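Local atomic coordinates of taurocyamine kinase (Schistosoma mansoni, PDB entry 4WOE), a protein that catalyses the reversible, magnesium-dependent transfer of phosphate from ATP to taurocyamine, giving N-phosphotaurocyamine and ADP. Residues Thr120-Gly125 and Gly234-Val239; Lys383-Lys388 and Arg421-Arg426; Arg489-Phe494 and Asp586-Ile591. The protein carries 4 engineered substitutions. All coordinates share one frame; numbering follows the deposited sequence.

In the fold
Going from the N terminus, interaction 1 comes first: it closes a 108-residue loop in the first catalytic domain, laying the start of helix 236-250 against strand 117-126. The chain then enters the second half, where interaction 2 closes a loop of only 32 residues and ties the short helix 385-388 to the loop before helix 432-435. Interaction 3 follows, joining the end of strand 480-489 to the start of strand 588-595, neighbours in the second eight-stranded antiparallel sheet. The three are in series; none nests or crosses. Interactions 2 and 3 come within about 7 Å at their nearest atoms, whereas the centres of interactions 1 and 3 lie about 51 Å apart.

Interaction 1 (Thr120-Gly125 and Gly234-Val239); sequences TRVRLG and GGLTAV. Engineered in segment 234-239: G235 (natural residue Asp), T237 (natural residue Ile). With ADP (adenosine-5'-diphosphate), chain C.
T120 and V122 point from the strand into the first turn of helix 236-250; T120 is the more deeply covered, and V122 packs by one methyl. V122 CG2 lies 3.7 Å from CG1 of V239. The same methyl also touches L236 CD1, at 3.9 Å. The CB of L236 does not aim at the strand, but with CG anti to the backbone N (chi1 172°) its branch folds back, and CD1 reaches both V122 CG2 and T120 CG2, the side chains crossing at about a right angle. T120 then closes the upstream end, where its OG1 comes within 3.3 Å of G234 CA; the hydroxyl is hydrogen-bonded to G233 O just before the turn.

The topology explains the closeness. Strand 117-126 runs inside the eight-stranded antiparallel sheet of the phosphagen kinase catalytic domain, paired with strand 225-232, and the chain leaving that neighbour turns at G234 and G235 and packs its helix back over the sheet. G235, an engineered residue, is the N-cap and the centre of an inverse gamma turn, with L236 N bonded to G234 O.

The far side of the helix is looser. A238 is exposed and makes no contact with the strand, nor does the engineered T237, whose OG1 bonds to F107 N. The strand's other face is occupied by nucleotide. R121 lies extended along the adenine, its CD 3.4 Å from C5 of ADP, and passes one guanidinium face beneath the ribose O4'. Its NH1 donates to O3B of the beta-phosphate at 2.9 Å, and R123 NE reaches the same oxygen at 2.6 Å, two arginines on a single phosphate oxygen.

Interaction 2 (Lys383-Lys388 and Arg421-Arg426); sequences KCYTRK and RSICPR. With 3S5 (Taurocyamine), chain F.
The carbonyl oxygen of I423 points into the N-terminal turn of helix 385-388, where T386 N donates to it over 3.1 Å at 153°, from above the carbonyl plane. T386 OG1 adds at best a weak bond to the same oxygen, which also meets the edge of the Y385 ring. The turn begins at C384, the N-cap, whose SG accepts a weak bond from R387 N.

Side-chain contacts flank this polar centre. With CG1 of I423 set between its backbone N and carbonyl carbon (chi1 69°), CG2 is directed back over the other segment and comes within 3.5 Å of K383 O. C424 SG lies 5.4 Å from the centroid of the Y385 ring, an oblique sulfur-aromatic contact, and Y447 packs edge-to-face with that ring.

The loop's opposite job is to hold taurocyamine. I423 N donates to sulfonate O10 at 3.0 Å, and C424 N to O08 at 3.1 Å. R426 completes the grip with two nitrogens: NH1 to O08 at 2.9 Å and NH2 to O09 at 2.8 Å. Its guanidinium is steadied by a bond from NH1 to P425 O. Over one face of that group sits N01 of the substrate guanidino group, 3.4 Å from R426 CZ. E585, E674 and C631, the predicted active-site cysteine, also bond to the substrate.

One peptide, I423 to C424, thus faces both ways, its oxygen bonded at the helix start and its N-H on the sulfonate. Accepting a bond there would be expected to polarise that N-H toward the anion, consistent with this N-terminal-domain loop contributing to recognition of the sulfonate end in a phosphagen kinase.

Interaction 3 (Arg489-Phe494 and Asp586-Ile591); sequences RSVEGF and DHMRII. Engineered in segment 489-494: G493 (natural residue Asp). With ADP (adenosine-5'-diphosphate), chain D; NO3 (nitrate ion), chain J.
R489 pairs with M588 as an antiparallel hydrogen-bonded pair: R489 N donates to M588 O at 3.3 Å (159°), and the return bond from M588 N is weak. Their side chains share one face, where R489 CG also reaches I590 CD1 at 4.2 Å, while the R489 guanidinium makes a cation-pi contact with Y627. At S490 this backbone pairing stops though the chains stay close, and a water links them, donating to S490 OG and to D586 OD1 and accepting from H587 N; S490 OG is also bonded to I628 O, and D586 OD1 to C630 N.

V491 N points straight at the H587 ring edge, bonding ND1 at 3.0 Å (167°) in the ring plane. Since NE2 of that ring is bonded to L495 O, the proton probably sits on NE2. V491 CG2 meets M588 CE at 3.7 Å. A type II turn from V491 through the engineered G493 then brings F494 back, its CB 3.5 Å from H587 CE1.

Beyond the pairing, D586 OD2 takes both NE and NH2 of R589, the latter at 2.9 Å, side-on and in the guanidinium plane. This fixes R589 so that NH1 can bond ADP O2B at 3.0 Å: a second-shell carboxylate positioning a phosphate-binding arginine, at the nucleotide site on the antiparallel sheet of the phosphagen kinase catalytic domain.

Interaction 1 (Thr120-Gly125 and Gly234-Val239)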
loop_
_atom_site.group_PDB
_atom_site.type_symbol
_atom_site.label_atom_id
_atom_site.label_comp_id
_atom_site.label_asym_id
_atom_site.label_seq_id
_atom_site.Cartn_x
_atom_site.Cartn_y
_atom_site.Cartn_z
ATOM N N THR A 120 10.695 -16.483 -18.166
ATOM C CA THR A 120 11.378 -15.195 -18.157
ATOM C C THR A 120 11.233 -14.507 -19.513
ATOM O O THR A 120 11.351 -15.130 -20.557
ATOM C CB THR A 120 12.864 -15.360 -17.807
ATOM O OG1 THR A 120 12.969 -16.051 -16.559
ATOM C CG2 THR A 120 13.570 -13.998 -17.695
ATOM N N ARG A 121 10.952 -13.215 -19.487
ATOM C CA ARG A 121 10.588 -12.489 -20.690
ATOM C C ARG A 121 11.210 -11.091 -20.647
ATOM O O ARG A 121 11.200 -10.444 -19.600
ATOM C CB ARG A 121 9.062 -12.411 -20.786
ATOM C CG ARG A 121 8.461 -11.704 -22.010
ATOM C CD ARG A 121 6.942 -11.810 -21.909
ATOM N NE ARG A 121 6.186 -11.119 -22.954
ATOM C CZ ARG A 121 5.915 -9.812 -22.961
ATOM N NH1 ARG A 121 6.371 -9.024 -21.989
ATOM N NH2 ARG A 121 5.191 -9.289 -23.957
ATOM N N VAL A 122 11.773 -10.629 -21.759
ATOM C CA VAL A 122 12.178 -9.222 -21.846
ATOM C C VAL A 122 11.593 -8.617 -23.121
ATOM O O VAL A 122 11.646 -9.238 -24.177
ATOM C CB VAL A 122 13.729 -9.035 -21.834
ATOM C CG1 VAL A 122 14.078 -7.541 -21.737
ATOM C CG2 VAL A 122 14.360 -9.781 -20.679
ATOM N N ARG A 123 11.014 -7.418 -23.032
ATOM C CA ARG A 123 10.545 -6.773 -24.261
ATOM C C ARG A 123 10.915 -5.312 -24.376
ATOM O O ARG A 123 11.112 -4.620 -23.383
ATOM C CB ARG A 123 9.024 -6.904 -24.414
ATOM C CG ARG A 123 8.208 -6.157 -23.384
ATOM C CD ARG A 123 7.733 -4.745 -23.806
ATOM N NE ARG A 123 6.704 -4.321 -22.858
ATOM C CZ ARG A 123 6.640 -3.138 -22.253
ATOM N NH1 ARG A 123 7.541 -2.202 -22.511
ATOM N NH2 ARG A 123 5.654 -2.893 -21.396
ATOM N N LEU A 124 10.964 -4.869 -25.624
ATOM C CA LEU A 124 11.227 -3.494 -26.018
ATOM C C LEU A 124 10.083 -3.023 -26.898
ATOM O O LEU A 124 9.357 -3.847 -27.448
ATOM C CB LEU A 124 12.528 -3.387 -26.828
ATOM C CG LEU A 124 13.849 -3.800 -26.203
ATOM C CD1 LEU A 124 14.974 -3.749 -27.236
ATOM C CD2 LEU A 124 14.115 -2.872 -25.030
ATOM N N GLY A 125 9.966 -1.707 -27.068
ATOM C CA GLY A 125 9.105 -1.134 -28.086
ATOM C C GLY A 125 9.890 -0.163 -28.957
ATOM O O GLY A 125 10.869 0.420 -28.487
ATOM N N GLY A 234 14.410 -19.554 -15.665
ATOM C CA GLY A 234 14.904 -18.277 -15.188
ATOM C C GLY A 234 16.192 -17.805 -15.827
ATOM O O GLY A 234 16.922 -17.013 -15.223
ATOM N N GLY A 235 16.455 -18.259 -17.052
ATOM C CA GLY A 235 17.681 -17.909 -17.753
ATOM C C GLY A 235 17.642 -16.517 -18.362
ATOM O O GLY A 235 17.591 -16.363 -19.586
ATOM N N LEU A 236 17.664 -15.500 -17.503
ATOM C CA LEU A 236 17.557 -14.113 -17.939
ATOM C C LEU A 236 18.730 -13.678 -18.842
ATOM O O LEU A 236 18.554 -12.877 -19.757
ATOM C CB LEU A 236 17.460 -13.189 -16.722
ATOM C CG LEU A 236 17.516 -11.669 -16.950
ATOM C CD1 LEU A 236 16.257 -11.174 -17.629
ATOM C CD2 LEU A 236 17.726 -10.918 -15.644
ATOM N N THR A 237 19.922 -14.204 -18.587
ATOM C CA THR A 237 21.087 -13.790 -19.364
ATOM C C THR A 237 20.880 -14.091 -20.861
ATOM O O THR A 237 21.133 -13.245 -21.733
ATOM C CB THR A 237 22.371 -14.480 -18.859
ATOM O OG1 THR A 237 22.636 -14.080 -17.507
ATOM C CG2 THR A 237 23.558 -14.109 -19.740
ATOM N N ALA A 238 20.382 -15.292 -21.138
ATOM C CA ALA A 238 20.155 -15.744 -22.501
ATOM C C ALA A 238 19.024 -14.959 -23.150
ATOM O O ALA A 238 19.095 -14.598 -24.323
ATOM C CB ALA A 238 19.852 -17.243 -22.511
ATOM N N VAL A 239 17.980 -14.698 -22.376
ATOM C CA VAL A 239 16.814 -13.988 -22.866
ATOM C C VAL A 239 17.178 -12.548 -23.258
ATOM O O VAL A 239 16.806 -12.067 -24.340
ATOM C CB VAL A 239 15.685 -13.996 -21.810
ATOM C CG1 VAL A 239 14.528 -13.097 -22.239
ATOM C CG2 VAL A 239 15.203 -15.413 -21.589
HETATM P PB ADP C . 3.860 -6.260 -21.873
HETATM O O1B ADP C . 3.194 -4.961 -21.483
HETATM O O2B ADP C . 3.372 -6.834 -23.198
HETATM O O3B ADP C . 5.372 -6.274 -21.682
HETATM P PA ADP C . 1.782 -7.665 -20.429
HETATM O O1A ADP C . 0.860 -6.862 -21.309
HETATM O O2A ADP C . 1.658 -7.603 -18.926
HETATM O O3A ADP C . 3.329 -7.333 -20.774
HETATM O "O5'" ADP C . 1.691 -9.201 -20.890
HETATM C "C5'" ADP C . 1.132 -9.620 -22.137
HETATM C "C4'" ADP C . 1.453 -11.099 -22.303
HETATM O "O4'" ADP C . 2.836 -11.347 -21.987
HETATM C "C3'" ADP C . 0.641 -11.957 -21.344
HETATM O "O3'" ADP C . 0.310 -13.181 -22.013
HETATM C "C2'" ADP C . 1.619 -12.302 -20.244
HETATM O "O2'" ADP C . 1.291 -13.521 -19.580
HETATM C "C1'" ADP C . 2.905 -12.424 -21.035
HETATM N N9 ADP C . 4.090 -12.387 -20.141
HETATM C C8 ADP C . 4.599 -11.311 -19.494
HETATM N N7 ADP C . 5.695 -11.656 -18.758
HETATM C C5 ADP C . 5.891 -12.977 -18.930
HETATM C C6 ADP C . 6.872 -13.981 -18.442
HETATM N N6 ADP C . 7.872 -13.608 -17.598
HETATM N N1 ADP C . 6.732 -15.262 -18.869
HETATM C C2 ADP C . 5.730 -15.621 -19.701
HETATM N N3 ADP C . 4.811 -14.762 -20.186
HETATM C C4 ADP C . 4.834 -13.454 -19.836
#

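Interaction 2 (Lys383-Lys388 and Arg421-Arg426)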
loop_
_atom_site.group_PDB
_atom_site.type_symbol
_atom_site.label_atom_id
_atom_site.label_comp_id
_atom_site.label_asym_id
_atom_site.label_seq_id
_atom_site.Cartn_x
_atom_site.Cartn_y
_atom_site.Cartn_z
ATOM N N LYS A 383 14.422 6.432 21.417
ATOM C CA LYS A 383 12.993 6.742 21.345
ATOM C C LYS A 383 12.131 5.481 21.193
ATOM O O LYS A 383 10.990 5.431 21.665
ATOM C CB LYS A 383 12.722 7.707 20.182
ATOM C CG LYS A 383 13.498 9.029 20.267
ATOM C CD LYS A 383 13.149 9.805 21.536
ATOM C CE LYS A 383 13.853 11.160 21.581
ATOM N NZ LYS A 383 13.526 11.935 22.814
ATOM N N CYS A 384 12.696 4.464 20.549
ATOM C CA CYS A 384 11.951 3.281 20.137
ATOM C C CYS A 384 12.112 2.113 21.101
ATOM O O CYS A 384 13.114 1.399 21.045
ATOM C CB CYS A 384 12.403 2.859 18.738
ATOM S SG CYS A 384 11.574 1.428 18.043
ATOM N N TYR A 385 11.119 1.909 21.971
ATOM C CA TYR A 385 11.141 0.783 22.917
ATOM C C TYR A 385 11.350 -0.565 22.210
ATOM O O TYR A 385 12.081 -1.423 22.700
ATOM C CB TYR A 385 9.856 0.746 23.746
ATOM C CG TYR A 385 9.661 1.940 24.665
ATOM C CD1 TYR A 385 10.130 1.924 25.978
ATOM C CD2 TYR A 385 9.000 3.084 24.225
ATOM C CE1 TYR A 385 9.946 3.018 26.822
ATOM C CE2 TYR A 385 8.813 4.175 25.063
ATOM C CZ TYR A 385 9.291 4.137 26.355
ATOM O OH TYR A 385 9.109 5.221 27.179
ATOM N N THR A 386 10.724 -0.731 21.047
ATOM C CA THR A 386 10.828 -1.952 20.246
ATOM C C THR A 386 12.275 -2.358 19.961
ATOM O O THR A 386 12.625 -3.541 20.027
ATOM C CB THR A 386 10.109 -1.783 18.898
ATOM O OG1 THR A 386 8.838 -1.164 19.105
ATOM C CG2 THR A 386 9.934 -3.124 18.188
ATOM N N ARG A 387 13.106 -1.372 19.628
ATOM C CA ARG A 387 14.498 -1.640 19.297
ATOM C C ARG A 387 15.398 -1.685 20.529
ATOM O O ARG A 387 16.309 -2.515 20.614
ATOM C CB ARG A 387 15.041 -0.601 18.316
ATOM C CG ARG A 387 16.472 -0.896 17.954
ATOM C CD ARG A 387 16.996 -0.039 16.841
ATOM N NE ARG A 387 18.326 -0.497 16.457
ATOM C CZ ARG A 387 19.367 0.300 16.244
ATOM N NH1 ARG A 387 19.242 1.613 16.360
ATOM N NH2 ARG A 387 20.534 -0.222 15.900
ATOM N N LYS A 388 15.130 -0.798 21.483
ATOM C CA LYS A 388 15.965 -0.673 22.665
ATOM C C LYS A 388 16.110 -1.993 23.439
ATOM O O LYS A 388 17.153 -2.255 24.052
ATOM C CB LYS A 388 15.400 0.416 23.568
ATOM C CG LYS A 388 16.135 0.599 24.885
ATOM C CD LYS A 388 15.533 1.763 25.656
ATOM C CE LYS A 388 16.009 1.794 27.095
ATOM N NZ LYS A 388 15.306 2.844 27.882
ATOM N N ARG A 421 9.638 5.104 12.928
ATOM C CA ARG A 421 9.240 6.163 13.862
ATOM C C ARG A 421 8.297 5.639 14.950
ATOM O O ARG A 421 8.217 6.222 16.033
ATOM C CB ARG A 421 8.601 7.329 13.111
ATOM C CG ARG A 421 9.588 8.094 12.221
ATOM C CD ARG A 421 8.899 9.260 11.536
ATOM N NE ARG A 421 9.765 9.976 10.600
ATOM C CZ ARG A 421 9.387 11.051 9.906
ATOM N NH1 ARG A 421 8.155 11.530 10.043
ATOM N NH2 ARG A 421 10.236 11.649 9.077
ATOM N N SER A 422 7.594 4.542 14.653
ATOM C CA SER A 422 6.817 3.789 15.646
ATOM C C SER A 422 7.693 3.250 16.776
ATOM O O SER A 422 8.820 2.807 16.544
ATOM C CB SER A 422 6.076 2.636 14.957
ATOM O OG SER A 422 5.967 1.502 15.790
ATOM N N ILE A 423 7.174 3.254 18.000
ATOM C CA ILE A 423 8.048 3.029 19.144
ATOM C C ILE A 423 7.709 1.803 19.988
ATOM O O ILE A 423 8.503 1.420 20.853
ATOM C CB ILE A 423 8.070 4.274 20.072
ATOM C CG1 ILE A 423 6.732 4.461 20.783
ATOM C CG2 ILE A 423 8.415 5.533 19.282
ATOM C CD1 ILE A 423 6.657 5.757 21.581
ATOM N N CYS A 424 6.548 1.193 19.741
ATOM C CA CYS A 424 6.130 -0.013 20.464
ATOM C C CYS A 424 5.818 -1.160 19.499
ATOM O O CYS A 424 5.409 -0.937 18.361
ATOM C CB CYS A 424 4.899 0.266 21.348
ATOM S SG CYS A 424 5.189 1.079 22.967
ATOM N N PRO A 425 5.999 -2.399 19.959
ATOM C CA PRO A 425 5.599 -3.588 19.193
ATOM C C PRO A 425 4.078 -3.829 19.196
ATOM O O PRO A 425 3.329 -3.121 19.892
ATOM C CB PRO A 425 6.323 -4.722 19.924
ATOM C CG PRO A 425 6.394 -4.242 21.348
ATOM C CD PRO A 425 6.636 -2.751 21.243
ATOM N N ARG A 426 3.632 -4.821 18.431
ATOM C CA ARG A 426 2.239 -5.269 18.468
ATOM C C ARG A 426 2.171 -6.795 18.573
ATOM O O ARG A 426 2.499 -7.512 17.612
ATOM C CB ARG A 426 1.473 -4.797 17.227
ATOM C CG ARG A 426 1.496 -3.300 17.010
ATOM C CD ARG A 426 0.593 -2.569 17.992
ATOM N NE ARG A 426 0.394 -1.199 17.540
ATOM C CZ ARG A 426 1.270 -0.214 17.724
ATOM N NH1 ARG A 426 2.404 -0.435 18.394
ATOM N NH2 ARG A 426 1.004 0.996 17.250
HETATM N N01 3S5 F . -0.740 0.948 20.272
HETATM C C02 3S5 F . -0.821 2.023 19.555
HETATM N N03 3S5 F . -1.883 2.241 18.829
HETATM N N04 3S5 F . 0.201 2.936 19.556
HETATM C C05 3S5 F . 1.422 2.796 20.321
HETATM C C06 3S5 F . 2.428 3.883 19.880
HETATM S S07 3S5 F . 3.249 3.470 18.369
HETATM O O08 3S5 F . 3.801 2.060 18.496
HETATM O O09 3S5 F . 2.282 3.502 17.205
HETATM O O10 3S5 F . 4.377 4.434 18.068
HETATM O O HOH W 1 7.982 -0.250 17.034
#

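Interaction 3 (Arg489-Phe494 and Asp586-Ile591)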
loop_
_atom_site.group_PDB
_atom_site.type_symbol
_atom_site.label_atom_id
_atom_site.label_comp_id
_atom_site.label_asym_id
_atom_site.label_seq_id
_atom_site.Cartn_x
_atom_site.Cartn_y
_atom_site.Cartn_z
ATOM N N ARG A 489 -9.917 -4.132 25.361
ATOM C CA ARG A 489 -10.105 -5.428 25.978
ATOM C C ARG A 489 -9.783 -6.520 24.952
ATOM O O ARG A 489 -9.885 -6.312 23.735
ATOM C CB ARG A 489 -11.526 -5.597 26.514
ATOM C CG ARG A 489 -11.900 -4.729 27.714
ATOM C CD ARG A 489 -11.125 -5.155 28.969
ATOM N NE ARG A 489 -11.588 -4.483 30.187
ATOM C CZ ARG A 489 -11.078 -3.357 30.695
ATOM N NH1 ARG A 489 -10.082 -2.721 30.092
ATOM N NH2 ARG A 489 -11.572 -2.872 31.824
ATOM N N SER A 490 -9.379 -7.681 25.446
ATOM C CA SER A 490 -9.204 -8.845 24.600
ATOM C C SER A 490 -10.134 -9.932 25.113
ATOM O O SER A 490 -10.435 -9.978 26.314
ATOM C CB SER A 490 -7.745 -9.307 24.595
ATOM O OG SER A 490 -6.889 -8.247 24.198
ATOM N N VAL A 491 -10.632 -10.770 24.204
ATOM C CA VAL A 491 -11.466 -11.887 24.600
ATOM C C VAL A 491 -10.585 -13.124 24.723
ATOM O O VAL A 491 -9.749 -13.391 23.862
ATOM C CB VAL A 491 -12.628 -12.126 23.592
ATOM C CG1 VAL A 491 -13.409 -13.395 23.931
ATOM C CG2 VAL A 491 -13.573 -10.952 23.595
ATOM N N GLU A 492 -10.739 -13.852 25.819
ATOM C CA GLU A 492 -9.999 -15.093 26.003
ATOM C C GLU A 492 -10.244 -16.081 24.885
ATOM O O GLU A 492 -11.383 -16.284 24.463
ATOM C CB GLU A 492 -10.379 -15.760 27.319
ATOM C CG GLU A 492 -9.922 -15.028 28.557
ATOM C CD GLU A 492 -9.999 -15.906 29.792
ATOM O OE1 GLU A 492 -10.727 -16.936 29.759
ATOM O OE2 GLU A 492 -9.319 -15.572 30.787
ATOM N N GLY A 493 -9.174 -16.718 24.425
ATOM C CA GLY A 493 -9.303 -17.805 23.479
ATOM C C GLY A 493 -9.122 -17.395 22.031
ATOM O O GLY A 493 -9.253 -18.238 21.133
ATOM N N PHE A 494 -8.818 -16.115 21.805
ATOM C CA PHE A 494 -8.690 -15.568 20.453
ATOM C C PHE A 494 -7.331 -14.921 20.254
ATOM O O PHE A 494 -6.882 -14.151 21.108
ATOM C CB PHE A 494 -9.782 -14.512 20.165
ATOM C CG PHE A 494 -11.184 -15.074 20.029
ATOM C CD1 PHE A 494 -11.676 -15.468 18.798
ATOM C CD2 PHE A 494 -12.018 -15.167 21.126
ATOM C CE1 PHE A 494 -12.975 -15.972 18.667
ATOM C CE2 PHE A 494 -13.321 -15.663 21.003
ATOM C CZ PHE A 494 -13.798 -16.065 19.774
ATOM N N ASP A 586 -7.274 -3.729 18.903
ATOM C CA ASP A 586 -7.656 -4.771 19.858
ATOM C C ASP A 586 -9.021 -5.346 19.517
ATOM O O ASP A 586 -9.738 -4.822 18.665
ATOM C CB ASP A 586 -7.648 -4.227 21.285
ATOM C CG ASP A 586 -6.231 -3.951 21.790
ATOM O OD1 ASP A 586 -5.500 -4.939 21.999
ATOM O OD2 ASP A 586 -5.845 -2.767 21.962
ATOM N N HIS A 587 -9.376 -6.426 20.188
ATOM C CA HIS A 587 -10.648 -7.065 19.935
ATOM C C HIS A 587 -11.791 -6.095 20.112
ATOM O O HIS A 587 -12.779 -6.155 19.383
ATOM C CB HIS A 587 -10.819 -8.263 20.853
ATOM C CG HIS A 587 -9.919 -9.399 20.491
ATOM N ND1 HIS A 587 -9.563 -10.386 21.387
ATOM C CD2 HIS A 587 -9.293 -9.691 19.329
ATOM C CE1 HIS A 587 -8.754 -11.243 20.785
ATOM N NE2 HIS A 587 -8.582 -10.846 19.533
ATOM N N MET A 588 -11.617 -5.197 21.077
ATOM C CA MET A 588 -12.628 -4.245 21.496
ATOM C C MET A 588 -11.957 -2.944 21.880
ATOM O O MET A 588 -10.853 -2.945 22.440
ATOM C CB MET A 588 -13.398 -4.765 22.708
ATOM C CG MET A 588 -14.831 -5.173 22.510
ATOM S SD MET A 588 -15.322 -5.899 24.084
ATOM C CE MET A 588 -14.394 -7.430 24.115
ATOM N N ARG A 589 -12.636 -1.840 21.609
ATOM C CA ARG A 589 -12.311 -0.577 22.235
ATOM C C ARG A 589 -13.610 0.036 22.685
ATOM O O ARG A 589 -14.468 0.374 21.871
ATOM C CB ARG A 589 -11.572 0.355 21.290
ATOM C CG ARG A 589 -10.166 -0.100 21.019
ATOM C CD ARG A 589 -9.260 -0.047 22.270
ATOM N NE ARG A 589 -7.894 -0.416 21.908
ATOM C CZ ARG A 589 -7.058 0.386 21.255
ATOM N NH1 ARG A 589 -7.437 1.612 20.922
ATOM N NH2 ARG A 589 -5.836 -0.032 20.948
ATOM N N ILE A 590 -13.759 0.153 23.994
ATOM C CA ILE A 590 -14.984 0.657 24.571
ATOM C C ILE A 590 -14.788 2.132 24.896
ATOM O O ILE A 590 -13.868 2.506 25.627
ATOM C CB ILE A 590 -15.372 -0.171 25.803
ATOM C CG1 ILE A 590 -15.355 -1.663 25.413
ATOM C CG2 ILE A 590 -16.718 0.281 26.347
ATOM C CD1 ILE A 590 -15.381 -2.643 26.591
ATOM N N ILE A 591 -15.642 2.974 24.313
ATOM C CA ILE A 591 -15.453 4.419 24.336
ATOM C C ILE A 591 -16.650 5.177 24.917
ATOM O O ILE A 591 -17.804 4.862 24.637
ATOM C CB ILE A 591 -15.171 4.942 22.914
ATOM C CG1 ILE A 591 -13.947 4.230 22.327
ATOM C CG2 ILE A 591 -14.988 6.461 22.910
ATOM C CD1 ILE A 591 -14.150 3.744 20.925
HETATM P PB ADP D . -7.135 5.277 20.707
HETATM O O1B ADP D . -8.637 5.317 20.876
HETATM O O2B ADP D . -6.681 4.272 19.661
HETATM O O3B ADP D . -6.353 5.189 21.997
HETATM P PA ADP D . -6.155 7.153 18.730
HETATM O O1A ADP D . -5.211 8.308 19.009
HETATM O O2A ADP D . -5.663 5.874 18.096
HETATM O O3A ADP D . -6.827 6.786 20.169
HETATM O "O5'" ADP D . -7.356 7.694 17.785
HETATM C "C5'" ADP D . -8.711 7.306 18.006
HETATM C "C4'" ADP D . -9.683 8.416 17.625
HETATM O "O4'" ADP D . -10.222 9.008 18.808
HETATM C "C3'" ADP D . -9.031 9.541 16.826
HETATM O "O3'" ADP D . -9.948 9.963 15.809
HETATM C "C2'" ADP D . -8.889 10.676 17.812
HETATM O "O2'" ADP D . -8.963 11.935 17.145
HETATM C "C1'" ADP D . -10.106 10.431 18.691
HETATM N N9 ADP D . -10.021 11.101 20.013
HETATM C C8 ADP D . -9.126 10.863 20.991
HETATM N N7 ADP D . -9.363 11.667 22.058
HETATM C C5 ADP D . -10.429 12.446 21.765
HETATM C C6 ADP D . -11.213 13.508 22.440
HETATM N N6 ADP D . -10.901 13.934 23.687
HETATM N N1 ADP D . -12.256 14.049 21.763
HETATM C C2 ADP D . -12.582 13.642 20.523
HETATM N N3 ADP D . -11.918 12.680 19.858
HETATM C C4 ADP D . -10.854 12.060 20.413
HETATM N N NO3 J . -3.596 3.588 20.748
HETATM O O1 NO3 J . -4.025 4.321 19.798
HETATM O O2 NO3 J . -4.127 2.444 20.941
HETATM O O3 NO3 J . -2.647 3.991 21.509
HETATM O O HOH W 2 -6.868 -7.644 21.699
#